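Local coordinates for protein LysR family transcriptional regulator (Vibrio vulnificus, PDB 5X0O) that probably regulates transcription as a LysR-family DNA-binding factor, AphB, of which this piece is the regulatory domain, at the interface of chains A and B. Sequence-based numbering; all coordinates share one arbitrary frame. Chains: chain A/B, LysR family transcriptional regulator.

The interface of chains A and B. Residues chain A 15, 18, 40-42; chain B 15, 134-135, 138.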
loop_
_atom_site.group_PDB
_atom_site.type_symbol
_atom_site.label_atom_id
_atom_site.label_comp_id
_atom_site.label_asym_id
_atom_site.label_seq_id
_atom_site.Cartn_x
_atom_site.Cartn_y
_atom_site.Cartn_z
ATOM N N TYR A 15 -4.289 -6.473 4.868
ATOM C CA TYR A 15 -3.989 -5.471 3.852
ATOM C C TYR A 15 -3.108 -4.338 4.372
ATOM O O TYR A 15 -1.937 -4.231 3.990
ATOM C CB TYR A 15 -5.295 -4.912 3.286
ATOM C CG TYR A 15 -5.114 -3.938 2.148
ATOM C CD1 TYR A 15 -6.014 -2.898 1.952
ATOM C CD2 TYR A 15 -4.048 -4.060 1.264
ATOM C CE1 TYR A 15 -5.855 -2.003 0.914
ATOM C CE2 TYR A 15 -3.880 -3.170 0.222
ATOM C CZ TYR A 15 -4.787 -2.143 0.051
ATOM O OH TYR A 15 -4.627 -1.253 -0.986
ATOM N N THR A 18 0.435 -5.154 6.513
ATOM C CA THR A 18 1.436 -6.120 6.067
ATOM C C THR A 18 2.847 -5.550 6.157
ATOM O O THR A 18 3.743 -6.175 6.733
ATOM C CB THR A 18 1.130 -6.571 4.639
ATOM O OG1 THR A 18 -0.055 -7.377 4.638
ATOM C CG2 THR A 18 2.297 -7.380 4.070
ATOM N N LEU A 40 3.231 -14.096 -1.562
ATOM C CA LEU A 40 2.481 -13.332 -0.576
ATOM C C LEU A 40 1.321 -12.603 -1.242
ATOM O O LEU A 40 1.468 -12.049 -2.335
ATOM C CB LEU A 40 3.395 -12.330 0.132
ATOM C CG LEU A 40 2.738 -11.236 0.971
ATOM C CD1 LEU A 40 1.945 -11.846 2.112
ATOM C CD2 LEU A 40 3.785 -10.269 1.502
ATOM N N THR A 41 0.168 -12.602 -0.575
ATOM C CA THR A 41 -1.025 -11.927 -1.080
ATOM C C THR A 41 -1.633 -11.116 0.054
ATOM O O THR A 41 -2.148 -11.688 1.019
ATOM C CB THR A 41 -2.041 -12.929 -1.632
ATOM O OG1 THR A 41 -1.367 -13.908 -2.434
ATOM C CG2 THR A 41 -3.086 -12.216 -2.476
ATOM N N THR A 42 -1.574 -9.789 -0.057
ATOM C CA THR A 42 -2.229 -8.920 0.915
ATOM C C THR A 42 -3.740 -8.993 0.725
ATOM O O THR A 42 -4.246 -8.753 -0.377
ATOM C CB THR A 42 -1.732 -7.482 0.768
ATOM O OG1 THR A 42 -1.693 -7.121 -0.618
ATOM C CG2 THR A 42 -0.337 -7.345 1.350
ATOM N N TYR B 15 -3.095 1.299 -8.457
ATOM C CA TYR B 15 -2.874 0.733 -7.129
ATOM C C TYR B 15 -1.509 1.129 -6.571
ATOM O O TYR B 15 -1.416 1.728 -5.494
ATOM C CB TYR B 15 -3.025 -0.787 -7.187
ATOM C CG TYR B 15 -2.699 -1.490 -5.891
ATOM C CD1 TYR B 15 -3.140 -0.985 -4.674
ATOM C CD2 TYR B 15 -1.957 -2.664 -5.884
ATOM C CE1 TYR B 15 -2.844 -1.625 -3.486
ATOM C CE2 TYR B 15 -1.657 -3.314 -4.699
ATOM C CZ TYR B 15 -2.104 -2.790 -3.503
ATOM O OH TYR B 15 -1.812 -3.429 -2.317
ATOM N N ASN B 134 1.438 -9.382 -4.530
ATOM C CA ASN B 134 0.461 -8.644 -5.320
ATOM C C ASN B 134 0.551 -7.140 -5.105
ATOM O O ASN B 134 -0.355 -6.411 -5.519
ATOM C CB ASN B 134 -0.958 -9.129 -5.007
ATOM C CG ASN B 134 -1.346 -8.905 -3.559
ATOM O OD1 ASN B 134 -0.487 -8.780 -2.685
ATOM N ND2 ASN B 134 -2.650 -8.846 -3.298
ATOM N N ALA B 135 1.616 -6.668 -4.461
ATOM C CA ALA B 135 1.840 -5.253 -4.206
ATOM C C ALA B 135 3.326 -4.962 -4.331
ATOM O O ALA B 135 4.157 -5.737 -3.851
ATOM C CB ALA B 135 1.346 -4.845 -2.815
ATOM N N VAL B 138 5.700 -3.893 -0.859
ATOM C CA VAL B 138 6.364 -4.935 -0.085
ATOM C C VAL B 138 7.535 -5.519 -0.866
ATOM O O VAL B 138 8.527 -5.963 -0.276
ATOM C CB VAL B 138 5.362 -6.030 0.338
ATOM C CG1 VAL B 138 4.493 -5.530 1.478
ATOM C CG2 VAL B 138 4.505 -6.485 -0.834
#
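Strand 38-43 of chain A, extended through A:Leu40, A:Thr41 and A:Thr42, lies against the loop of chain B at B:Asn134 and B:Ala135, just ahead of helix 136-144. B:Asn134 carries the polar contact, and an amide suits this place because, like the peptide group of a strand, it offers both an acceptor and a donor. Its CG sits in the crowded position between backbone N and carbonyl carbon (chi1 62°), which turns the amide toward A:Thr42, whose side chain it crosses obliquely. The side-chain carbonyl OD1 accepts a nearly straight hydrogen bond from the backbone N of A:Thr42 at 3.0 Å (163° at H). It accepts a second from the hydroxyl OG1 of A:Thr42 at 2.9 Å; both donors stand somewhat above the carbonyl plane. Weakly, the amide ND2 reaches back to the backbone O of A:Thr42 at 3.3 Å, so both ends of the amide are held and its rotation is probably fixed. Threonine fits here because its hydroxyl, also in the crowded position (chi1 45°), points beside its own N–H, while its branched carbon favours the strand. One residue earlier in the strand, the methyl CG2 of A:Thr41 packs crosswise on CG of B:Asn134 at 3.9 Å. Another small apolar contact brings A:Thr18 CG2 and B:Val138 CG1 to 3.9 Å, the two side chains crossing at about a right angle. The A:Tyr15 and B:Tyr15 rings, both poorly ordered, reach toward each other tip to tip, the B:Tyr15 hydroxyl at the edge of the A:Tyr15 ring and in its plane. Repeated with the chains exchanged, this patch helps join two regulatory domains into the two-fold dimer of the crystal, an arrangement plausible for a LysR-type regulator.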